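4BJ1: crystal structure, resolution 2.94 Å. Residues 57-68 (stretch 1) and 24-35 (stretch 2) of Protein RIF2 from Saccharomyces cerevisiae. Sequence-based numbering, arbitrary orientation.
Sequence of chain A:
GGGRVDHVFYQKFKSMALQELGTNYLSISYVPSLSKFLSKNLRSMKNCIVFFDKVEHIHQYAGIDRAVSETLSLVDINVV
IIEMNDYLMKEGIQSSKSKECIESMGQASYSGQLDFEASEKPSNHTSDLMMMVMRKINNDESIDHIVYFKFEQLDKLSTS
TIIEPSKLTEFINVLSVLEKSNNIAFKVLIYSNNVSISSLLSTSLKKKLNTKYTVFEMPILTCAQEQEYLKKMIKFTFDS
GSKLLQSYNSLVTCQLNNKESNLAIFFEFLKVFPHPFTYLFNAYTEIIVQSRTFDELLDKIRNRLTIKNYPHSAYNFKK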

# COMPACT_ATOMS: atom_id res chain seq x y z
N HIS A 57 13.74 -14.91 -7.69
CA HIS A 57 13.82 -13.47 -7.54
C HIS A 57 13.33 -12.98 -6.22
O HIS A 57 12.36 -13.49 -5.67
CB HIS A 57 13.07 -12.80 -8.69
CG HIS A 57 13.58 -13.24 -10.02
ND1 HIS A 57 14.76 -12.74 -10.55
CD2 HIS A 57 13.10 -14.20 -10.85
CE1 HIS A 57 14.92 -13.35 -11.71
NE2 HIS A 57 13.95 -14.25 -11.93
N ILE A 58 14.00 -11.96 -5.72
CA ILE A 58 13.60 -11.36 -4.46
C ILE A 58 12.19 -10.76 -4.57
O ILE A 58 11.42 -10.87 -3.62
CB ILE A 58 14.68 -10.40 -3.89
CG1 ILE A 58 14.47 -10.20 -2.40
CG2 ILE A 58 14.80 -9.09 -4.67
CD1 ILE A 58 14.53 -11.49 -1.74
N HIS A 59 11.85 -10.24 -5.77
CA HIS A 59 10.53 -9.71 -6.13
C HIS A 59 9.45 -10.73 -5.86
O HIS A 59 8.40 -10.38 -5.32
CB HIS A 59 10.51 -9.30 -7.61
CG HIS A 59 9.13 -9.08 -8.15
ND1 HIS A 59 8.63 -9.85 -9.17
CD2 HIS A 59 8.18 -8.20 -7.76
CE1 HIS A 59 7.40 -9.41 -9.38
NE2 HIS A 59 7.08 -8.43 -8.54
N GLN A 60 9.69 -11.99 -6.27
CA GLN A 60 8.77 -13.12 -6.15
C GLN A 60 8.58 -13.50 -4.70
O GLN A 60 7.45 -13.66 -4.27
CB GLN A 60 9.29 -14.33 -6.92
CG GLN A 60 9.47 -14.08 -8.40
CD GLN A 60 9.96 -15.30 -9.11
OE1 GLN A 60 11.09 -15.74 -8.90
NE2 GLN A 60 9.14 -15.85 -9.97
N TYR A 61 9.69 -13.66 -3.95
CA TYR A 61 9.72 -14.00 -2.54
C TYR A 61 8.89 -12.99 -1.73
O TYR A 61 8.00 -13.41 -0.98
CB TYR A 61 11.17 -14.01 -2.05
CG TYR A 61 11.34 -14.26 -0.56
CD1 TYR A 61 10.58 -15.22 0.10
CD2 TYR A 61 12.31 -13.57 0.17
CE1 TYR A 61 10.71 -15.43 1.47
CE2 TYR A 61 12.50 -13.82 1.52
CZ TYR A 61 11.69 -14.74 2.18
OH TYR A 61 11.83 -14.94 3.52
N ALA A 62 9.14 -11.66 -1.93
CA ALA A 62 8.41 -10.58 -1.27
C ALA A 62 6.88 -10.71 -1.55
O ALA A 62 6.07 -10.59 -0.62
CB ALA A 62 8.94 -9.23 -1.71
N GLY A 63 6.54 -11.04 -2.80
CA GLY A 63 5.16 -11.23 -3.24
C GLY A 63 4.47 -12.39 -2.57
O GLY A 63 3.32 -12.27 -2.16
N ILE A 64 5.16 -13.54 -2.48
CA ILE A 64 4.63 -14.77 -1.89
C ILE A 64 4.45 -14.51 -0.42
O ILE A 64 3.41 -14.84 0.16
CB ILE A 64 5.56 -16.01 -2.13
CG1 ILE A 64 5.67 -16.34 -3.62
CG2 ILE A 64 5.05 -17.23 -1.37
CD1 ILE A 64 6.96 -16.83 -4.01
N ASP A 65 5.50 -13.91 0.20
CA ASP A 65 5.50 -13.62 1.62
C ASP A 65 4.30 -12.76 2.02
O ASP A 65 3.55 -13.20 2.89
CB ASP A 65 6.83 -13.05 2.08
CG ASP A 65 7.03 -13.25 3.57
OD1 ASP A 65 6.83 -14.41 4.05
OD2 ASP A 65 7.36 -12.27 4.25
N ARG A 66 4.07 -11.60 1.33
CA ARG A 66 2.92 -10.74 1.61
C ARG A 66 1.60 -11.51 1.47
O ARG A 66 0.74 -11.38 2.33
CB ARG A 66 2.93 -9.49 0.70
CG ARG A 66 1.69 -8.57 0.84
CD ARG A 66 1.41 -8.14 2.28
NE ARG A 66 2.35 -7.12 2.70
CZ ARG A 66 2.01 -5.85 2.91
NH1 ARG A 66 0.74 -5.47 2.78
NH2 ARG A 66 2.92 -4.96 3.29
N ALA A 67 1.46 -12.31 0.40
CA ALA A 67 0.27 -13.11 0.14
C ALA A 67 0.03 -14.11 1.29
O ALA A 67 -1.12 -14.34 1.66
CB ALA A 67 0.40 -13.83 -1.19
N VAL A 68 1.13 -14.67 1.86
CA VAL A 68 1.08 -15.60 3.00
C VAL A 68 0.64 -14.80 4.22
O VAL A 68 -0.34 -15.18 4.88
CB VAL A 68 2.44 -16.32 3.21
CG1 VAL A 68 2.59 -16.85 4.63
CG2 VAL A 68 2.60 -17.44 2.19
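Stretch 2 24-35: NYLSISYVPSLS

Stretch 1 is a loop residue, His57, at the N-cap position, followed by a helix from Ile58 onward that is held by i to i+4 backbone bonds such as Ala62 N to Ile58 O at 2.9 Å. Stretch 2 is less regular: it enters as the last part of a helix, passes through an irregular segment, and leaves in a second helix that continues later in the chain. The nearest CA pairs are His59 with Tyr25 (6.9 Å), Gly63 with Leu26 (4.3 Å) and Ala67 with Ser35 (6.9 Å); the pairs rise together in number, but the path is not monotonic, since Tyr30 returns to His59 and Gln60 after Ile28 has reached Ala67. The spacing is uneven as well. Four residues of stretch 1 separate the last two pairs but nine of stretch 2. Together the stretches bury 622 Å².

Asn24 points its CA-to-CB bond away from the helix and makes no contact with it, but its O accepts from Ser27 N at 3.2 Å. Tyr25 makes the first substantial contact. With chi1 at -176° (t), its CA-to-CB bond runs sideways while the end of the side chain comes nearer. The ring receives the edge of His59 on its face, with centroids 4.8 Å apart and planes at 62°; His59 CD2 lies 3.6 Å from Tyr25 CD1. The same histidine donates from NE2 to Tyr25 O at 2.8 Å, a weak bond because the N-H...O angle is just 118°. Further along the Tyr25 ring, CE2 is 4.2 Å from Ala62 CB, and OH is 3.9 Å from Ile58 CG2.

Leu26 brings the backbones closest. Gly63 CA approaches Leu26 O at 3.5 Å with an angle of 134° at the hydrogen, a CA-H...O contact. The absence of a side chain matters here: an ideal CB on Gly63 would fall 3.0 Å from Ile28 CG2, a clash. Leu26 also spans a turn of the helix, its CD2 lying 3.7 Å from Ala62 CB and its CD1 sitting over one face of the Arg66 guanidinium, 4.2 Å from NH2.

At Ser27 the backbone extends (phi/psi -66/140) and the CA-to-CB bond points away; its OG pairs with Ser29 OG at 2.9 Å. Its carbonyl still reaches the helix through water 1, which donates to Ser27 O at 3.1 Å and is hydrogen-bonded to His59 NE2 at 2.8 Å.

Ile28 points toward the helix. Its CG2 packs 3.5 Å from Gly63 O, in the space the glycine leaves, and its CD1 meets Ala67 CB at 3.9 Å. Ser29 is out of reach, but Tyr30 turns back with chi1 at 57° (p), placing CE2 4.0 Å from His59 CE1 and OH 3.9 Å from Gln60 CG.

Val31, Pro32 and Ser33 make no contact. Leu34 restores it: CD2 lies 4.1 Å from Ile64 CG1, an apolar contact from the second helix. Ser35 ends the stretch without touching stretch 1.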

# COMPACT_ATOMS: atom_id res chain seq x y z
N ASN A 24 2.01 -2.73 -6.25
CA ASN A 24 2.25 -3.29 -7.58
C ASN A 24 3.38 -4.28 -7.56
O ASN A 24 3.18 -5.37 -8.06
CB ASN A 24 2.51 -2.19 -8.61
CG ASN A 24 1.28 -1.41 -9.01
OD1 ASN A 24 0.16 -1.72 -8.62
ND2 ASN A 24 1.47 -0.38 -9.78
N TYR A 25 4.53 -3.94 -6.95
CA TYR A 25 5.68 -4.83 -6.79
C TYR A 25 5.27 -6.10 -6.05
O TYR A 25 5.52 -7.19 -6.56
CB TYR A 25 6.77 -4.12 -5.99
CG TYR A 25 8.08 -4.86 -5.81
CD1 TYR A 25 9.06 -4.82 -6.80
CD2 TYR A 25 8.41 -5.46 -4.59
CE1 TYR A 25 10.30 -5.43 -6.61
CE2 TYR A 25 9.66 -6.04 -4.38
CZ TYR A 25 10.60 -6.03 -5.40
OH TYR A 25 11.84 -6.61 -5.23
N LEU A 26 4.59 -5.95 -4.90
CA LEU A 26 4.18 -7.10 -4.07
C LEU A 26 3.02 -7.94 -4.62
O LEU A 26 2.66 -8.96 -4.01
CB LEU A 26 3.87 -6.64 -2.64
CG LEU A 26 4.94 -5.86 -1.92
CD1 LEU A 26 4.36 -5.23 -0.67
CD2 LEU A 26 6.18 -6.70 -1.65
N SER A 27 2.46 -7.52 -5.76
CA SER A 27 1.35 -8.20 -6.43
C SER A 27 1.75 -9.57 -6.94
O SER A 27 2.86 -9.75 -7.46
CB SER A 27 0.82 -7.33 -7.57
OG SER A 27 -0.05 -8.03 -8.45
N ILE A 28 0.83 -10.55 -6.79
CA ILE A 28 0.97 -11.94 -7.26
C ILE A 28 -0.21 -12.28 -8.21
O ILE A 28 -0.69 -13.41 -8.25
CB ILE A 28 1.19 -12.97 -6.10
CG1 ILE A 28 0.17 -12.83 -4.97
CG2 ILE A 28 2.60 -12.85 -5.53
CD1 ILE A 28 -0.79 -13.87 -4.87
N SER A 29 -0.68 -11.26 -8.95
CA SER A 29 -1.81 -11.37 -9.87
C SER A 29 -1.39 -12.07 -11.16
O SER A 29 -2.25 -12.61 -11.86
CB SER A 29 -2.36 -9.99 -10.20
OG SER A 29 -2.66 -9.25 -9.02
N TYR A 30 -0.06 -12.08 -11.47
CA TYR A 30 0.49 -12.77 -12.64
C TYR A 30 0.35 -14.29 -12.46
O TYR A 30 0.28 -15.02 -13.45
CB TYR A 30 1.95 -12.37 -12.91
CG TYR A 30 2.93 -12.59 -11.78
CD1 TYR A 30 3.64 -13.78 -11.66
CD2 TYR A 30 3.21 -11.57 -10.87
CE1 TYR A 30 4.57 -13.97 -10.63
CE2 TYR A 30 4.13 -11.75 -9.83
CZ TYR A 30 4.82 -12.95 -9.72
OH TYR A 30 5.73 -13.12 -8.71
N VAL A 31 0.26 -14.75 -11.20
CA VAL A 31 0.07 -16.14 -10.82
C VAL A 31 -1.27 -16.26 -10.00
O VAL A 31 -1.26 -16.41 -8.77
CB VAL A 31 1.35 -16.73 -10.17
CG1 VAL A 31 1.81 -15.95 -8.94
CG2 VAL A 31 1.19 -18.22 -9.87
N PRO A 32 -2.46 -16.16 -10.68
CA PRO A 32 -3.74 -16.24 -9.94
C PRO A 32 -3.96 -17.55 -9.20
O PRO A 32 -4.66 -17.58 -8.19
CB PRO A 32 -4.79 -16.03 -11.03
CG PRO A 32 -4.11 -16.43 -12.28
CD PRO A 32 -2.70 -15.99 -12.12
N SER A 33 -3.34 -18.63 -9.71
CA SER A 33 -3.36 -19.97 -9.14
C SER A 33 -2.76 -19.99 -7.74
O SER A 33 -3.18 -20.82 -6.93
CB SER A 33 -2.62 -20.94 -10.04
OG SER A 33 -1.43 -20.38 -10.57
N LEU A 34 -1.81 -19.07 -7.44
CA LEU A 34 -1.14 -18.98 -6.14
C LEU A 34 -2.04 -18.50 -5.01
O LEU A 34 -2.07 -19.14 -3.95
CB LEU A 34 0.14 -18.12 -6.21
CG LEU A 34 0.89 -17.84 -4.90
CD1 LEU A 34 1.53 -19.09 -4.34
CD2 LEU A 34 1.89 -16.74 -5.09
N SER A 35 -2.75 -17.38 -5.21
CA SER A 35 -3.67 -16.79 -4.22
C SER A 35 -4.67 -17.85 -3.72
O SER A 35 -4.86 -18.00 -2.51
CB SER A 35 -4.40 -15.59 -4.82
OG SER A 35 -3.64 -14.97 -5.84
O HOH W 1 4.43 -7.88 -9.36